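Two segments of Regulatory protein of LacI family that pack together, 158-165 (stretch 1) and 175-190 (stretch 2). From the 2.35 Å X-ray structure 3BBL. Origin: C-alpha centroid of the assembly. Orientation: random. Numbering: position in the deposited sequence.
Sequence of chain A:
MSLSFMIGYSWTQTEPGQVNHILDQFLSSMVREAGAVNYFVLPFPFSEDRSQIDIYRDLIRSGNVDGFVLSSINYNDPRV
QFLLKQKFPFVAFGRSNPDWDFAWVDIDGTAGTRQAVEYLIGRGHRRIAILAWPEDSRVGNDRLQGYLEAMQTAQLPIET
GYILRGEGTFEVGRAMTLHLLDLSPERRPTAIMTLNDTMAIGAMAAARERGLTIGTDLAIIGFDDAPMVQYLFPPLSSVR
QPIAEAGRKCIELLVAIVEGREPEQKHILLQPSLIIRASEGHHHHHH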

# COMPACT_ATOMS: atom_id res chain seq x y z
N ILE A 158 -23.93 16.51 -20.87
CA ILE A 158 -22.54 16.45 -20.45
C ILE A 158 -22.24 17.90 -20.08
O ILE A 158 -21.84 18.70 -20.91
CB ILE A 158 -21.65 15.96 -21.59
CG1 ILE A 158 -22.01 14.51 -21.90
CG2 ILE A 158 -20.19 16.11 -21.22
CD1 ILE A 158 -21.25 13.90 -23.06
N GLU A 159 -22.50 18.21 -18.81
CA GLU A 159 -22.32 19.55 -18.24
C GLU A 159 -20.90 19.88 -17.86
O GLU A 159 -20.26 19.13 -17.13
CB GLU A 159 -23.16 19.70 -16.98
CG GLU A 159 -24.64 19.61 -17.17
CD GLU A 159 -25.39 19.77 -15.85
OE1 GLU A 159 -24.96 20.60 -15.02
OE2 GLU A 159 -26.40 19.07 -15.66
N THR A 160 -20.42 21.03 -18.31
CA THR A 160 -19.07 21.46 -17.98
C THR A 160 -18.99 21.68 -16.47
O THR A 160 -17.94 21.54 -15.87
CB THR A 160 -18.70 22.78 -18.71
OG1 THR A 160 -19.54 23.85 -18.26
CG2 THR A 160 -18.87 22.61 -20.21
N GLY A 161 -20.12 22.03 -15.87
CA GLY A 161 -20.17 22.25 -14.44
C GLY A 161 -20.04 20.96 -13.66
O GLY A 161 -19.76 20.98 -12.47
N TYR A 162 -20.24 19.83 -14.34
CA TYR A 162 -20.15 18.50 -13.72
C TYR A 162 -18.81 17.81 -13.97
O TYR A 162 -18.62 16.67 -13.56
CB TYR A 162 -21.24 17.58 -14.25
CG TYR A 162 -22.58 17.75 -13.63
CD1 TYR A 162 -23.63 16.90 -13.98
CD2 TYR A 162 -22.83 18.75 -12.67
CE1 TYR A 162 -24.89 17.02 -13.41
CE2 TYR A 162 -24.09 18.88 -12.08
CZ TYR A 162 -25.11 18.00 -12.46
OH TYR A 162 -26.34 18.07 -11.87
N ILE A 163 -17.89 18.48 -14.66
CA ILE A 163 -16.59 17.90 -14.94
C ILE A 163 -15.56 18.77 -14.26
O ILE A 163 -15.20 19.82 -14.78
CB ILE A 163 -16.32 17.84 -16.46
CG1 ILE A 163 -17.39 16.99 -17.13
CG2 ILE A 163 -14.94 17.25 -16.73
CD1 ILE A 163 -17.24 16.90 -18.63
N LEU A 164 -15.10 18.34 -13.10
CA LEU A 164 -14.12 19.12 -12.35
C LEU A 164 -12.75 18.45 -12.41
O LEU A 164 -12.61 17.28 -12.07
CB LEU A 164 -14.60 19.27 -10.90
CG LEU A 164 -16.07 19.68 -10.74
CD1 LEU A 164 -16.41 19.82 -9.27
CD2 LEU A 164 -16.34 20.99 -11.46
N ARG A 165 -11.75 19.19 -12.87
CA ARG A 165 -10.40 18.67 -13.01
C ARG A 165 -9.47 19.18 -11.91
O ARG A 165 -9.50 20.35 -11.55
CB ARG A 165 -9.83 19.08 -14.36
CG ARG A 165 -10.58 18.53 -15.55
CD ARG A 165 -10.06 19.20 -16.81
NE ARG A 165 -10.62 18.67 -18.04
CZ ARG A 165 -10.21 17.56 -18.63
NH1 ARG A 165 -9.24 16.84 -18.10
NH2 ARG A 165 -10.78 17.18 -19.77
N ALA A 175 -13.22 19.12 -1.70
CA ALA A 175 -13.51 20.49 -2.13
C ALA A 175 -14.42 20.51 -3.35
O ALA A 175 -15.43 21.22 -3.37
CB ALA A 175 -12.20 21.22 -2.43
N MSE A 176 -14.07 19.74 -4.38
CA MSE A 176 -14.88 19.70 -5.60
C MSE A 176 -16.29 19.17 -5.30
O MSE A 176 -17.26 19.64 -5.88
CB MSE A 176 -14.21 18.83 -6.66
CG MSE A 176 -12.84 19.33 -7.01
SE MSE A 176 -12.05 18.49 -8.66
CE MSE A 176 -12.41 16.68 -8.12
N THR A 177 -16.40 18.21 -4.40
CA THR A 177 -17.72 17.66 -4.09
C THR A 177 -18.56 18.66 -3.29
O THR A 177 -19.78 18.77 -3.52
CB THR A 177 -17.62 16.33 -3.31
OG1 THR A 177 -16.93 15.36 -4.12
CG2 THR A 177 -19.02 15.79 -2.98
N LEU A 178 -17.93 19.39 -2.38
CA LEU A 178 -18.65 20.37 -1.60
C LEU A 178 -19.18 21.45 -2.56
O LEU A 178 -20.28 21.97 -2.40
CB LEU A 178 -17.75 20.98 -0.52
CG LEU A 178 -17.47 20.09 0.69
CD1 LEU A 178 -16.45 20.74 1.61
CD2 LEU A 178 -18.77 19.81 1.44
N HIS A 179 -18.39 21.76 -3.59
CA HIS A 179 -18.80 22.74 -4.58
C HIS A 179 -20.08 22.23 -5.26
O HIS A 179 -21.02 22.98 -5.48
CB HIS A 179 -17.70 22.93 -5.62
CG HIS A 179 -18.10 23.78 -6.78
ND1 HIS A 179 -18.26 25.15 -6.68
CD2 HIS A 179 -18.37 23.46 -8.07
CE1 HIS A 179 -18.61 25.63 -7.86
NE2 HIS A 179 -18.68 24.63 -8.72
N LEU A 180 -20.11 20.94 -5.59
CA LEU A 180 -21.27 20.33 -6.24
C LEU A 180 -22.46 20.22 -5.30
O LEU A 180 -23.60 20.39 -5.72
CB LEU A 180 -20.91 18.94 -6.78
CG LEU A 180 -20.00 18.91 -8.01
CD1 LEU A 180 -19.59 17.49 -8.32
CD2 LEU A 180 -20.73 19.52 -9.20
N LEU A 181 -22.20 19.94 -4.03
CA LEU A 181 -23.27 19.83 -3.05
C LEU A 181 -23.84 21.21 -2.70
O LEU A 181 -24.90 21.31 -2.07
CB LEU A 181 -22.78 19.11 -1.79
CG LEU A 181 -22.34 17.66 -2.04
CD1 LEU A 181 -22.00 16.97 -0.73
CD2 LEU A 181 -23.44 16.90 -2.76
N ASP A 182 -23.15 22.27 -3.10
CA ASP A 182 -23.62 23.64 -2.86
C ASP A 182 -24.81 23.90 -3.79
O ASP A 182 -25.55 24.87 -3.60
CB ASP A 182 -22.54 24.69 -3.15
CG ASP A 182 -21.54 24.86 -2.01
OD1 ASP A 182 -21.92 24.66 -0.84
OD2 ASP A 182 -20.38 25.21 -2.29
N LEU A 183 -24.97 23.05 -4.80
CA LEU A 183 -26.08 23.20 -5.73
C LEU A 183 -27.35 22.74 -5.03
O LEU A 183 -27.29 21.90 -4.14
CB LEU A 183 -25.86 22.36 -6.99
CG LEU A 183 -24.66 22.75 -7.86
CD1 LEU A 183 -24.40 21.65 -8.89
CD2 LEU A 183 -24.92 24.08 -8.55
N SER A 184 -28.48 23.31 -5.43
CA SER A 184 -29.77 22.95 -4.84
C SER A 184 -30.11 21.50 -5.19
O SER A 184 -29.48 20.90 -6.05
CB SER A 184 -30.85 23.86 -5.41
OG SER A 184 -31.10 23.52 -6.76
N PRO A 185 -31.12 20.91 -4.54
CA PRO A 185 -31.51 19.53 -4.82
C PRO A 185 -31.85 19.31 -6.30
O PRO A 185 -31.60 18.25 -6.86
CB PRO A 185 -32.73 19.33 -3.92
CG PRO A 185 -32.42 20.19 -2.74
CD PRO A 185 -31.89 21.45 -3.40
N GLU A 186 -32.41 20.34 -6.92
CA GLU A 186 -32.79 20.29 -8.32
C GLU A 186 -31.59 20.17 -9.26
O GLU A 186 -31.62 19.41 -10.22
CB GLU A 186 -33.61 21.54 -8.71
CG GLU A 186 -34.91 21.75 -7.96
CD GLU A 186 -34.80 22.76 -6.81
OE1 GLU A 186 -33.70 22.86 -6.21
OE2 GLU A 186 -35.81 23.45 -6.50
N ARG A 187 -30.52 20.92 -8.98
CA ARG A 187 -29.33 20.93 -9.84
C ARG A 187 -28.18 20.05 -9.39
O ARG A 187 -27.23 19.82 -10.13
CB ARG A 187 -28.81 22.37 -9.98
CG ARG A 187 -29.71 23.27 -10.80
CD ARG A 187 -29.15 23.49 -12.20
NE ARG A 187 -28.74 22.24 -12.81
CZ ARG A 187 -27.51 21.99 -13.26
NH1 ARG A 187 -26.55 22.91 -13.18
NH2 ARG A 187 -27.22 20.80 -13.77
N ARG A 188 -28.27 19.55 -8.16
CA ARG A 188 -27.22 18.72 -7.60
C ARG A 188 -27.12 17.34 -8.27
O ARG A 188 -28.14 16.73 -8.58
CB ARG A 188 -27.49 18.58 -6.11
CG ARG A 188 -26.63 17.60 -5.36
CD ARG A 188 -27.21 17.44 -3.98
NE ARG A 188 -27.42 18.76 -3.37
CZ ARG A 188 -28.36 19.03 -2.47
NH1 ARG A 188 -29.19 18.07 -2.07
NH2 ARG A 188 -28.48 20.27 -2.00
N PRO A 189 -25.90 16.85 -8.51
CA PRO A 189 -25.79 15.52 -9.13
C PRO A 189 -26.19 14.45 -8.12
O PRO A 189 -26.05 14.63 -6.92
CB PRO A 189 -24.31 15.43 -9.50
CG PRO A 189 -23.64 16.28 -8.47
CD PRO A 189 -24.57 17.48 -8.35
N THR A 190 -26.72 13.34 -8.62
CA THR A 190 -27.14 12.25 -7.76
C THR A 190 -26.06 11.17 -7.71
O THR A 190 -26.12 10.25 -6.90
CB THR A 190 -28.44 11.63 -8.25
OG1 THR A 190 -28.25 11.12 -9.57
CG2 THR A 190 -29.55 12.65 -8.25
O HOH W 1 -23.63 22.40 -13.12

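A small contact between neighbouring segments can combine a polar, solvent-accessible edge with an apolar, closely packed part, and residues 158–165 packed against 175–190 offer a compact example. Ile158 makes no contact, so the interface opens with Glu159. Its CA-to-CB bond points toward the second stretch, and the m, t conformation of an otherwise extended side chain carries the carboxylate to the guanidinium of Arg187. The resulting salt bridge is short and well directed: Glu159 OE1 lies at the guanidinium edge, near its plane, 2.6 Å from Arg187 NH2, with an angle of 162° at the hydrogen. A weak second bond runs from Arg187 NH1 to the same Glu159 OE1 at 3.4 Å. A water reinforces the pair, donating to Glu159 OE1 at 2.9 Å and accepting from Arg187 NH1 at 3.0 Å. Charged residues suit this place, since Arg187 is exposed and Glu159 partly so.

Thr160 stays out of reach, and the 3-10 turn it begins brings the backbone of Gly161 close to the helix, with Gly161 O 3.7 Å from Leu180 CD2. Tyr162 follows, and it joins the polar and apolar parts of the contact. Its CA-to-CB bond points sideways, yet the length of the side chain brings the hydroxyl to the second stretch, where Tyr162 OH donates a hydrogen bond to Arg187 O at 2.6 Å. Arg187 is thus held twice, by its side chain through Glu159 and by its carbonyl through Tyr162. The ring itself is buried among apolar groups: Pro189 CB covers one face, 4.0 Å from Tyr162 CZ, while Leu183 CD1 sits at the edge, 4.2 Å from Tyr162 CE2. Leu180 CD2 adds a further contact at 4.1 Å from Tyr162 CD2. Tyrosine fits because a single side chain supplies both an apolar ring and a polar tip.

From Ile163 the chain is a strand, running at 152° to the helix that begins before Ala175, with axes 9.9 Å apart at closest approach. The alternation of a strand then sorts the side chains: Ile163 points away, Leu164 toward, Arg165 away. Leu164 consequently has 96 Å² covered by the second stretch, about the same as Tyr162. Its CB meets selenomethionine Met176 SE at 3.5 Å, and Leu164 CD1 lies 3.9 Å from Leu180 CG. Met176 and Leu180, one helical turn apart, both point toward stretch 1, and Leu164 packs against the two together. At Arg165 the contact fades to a backbone approach, Arg165 C to Met176 SE at 4.2 Å.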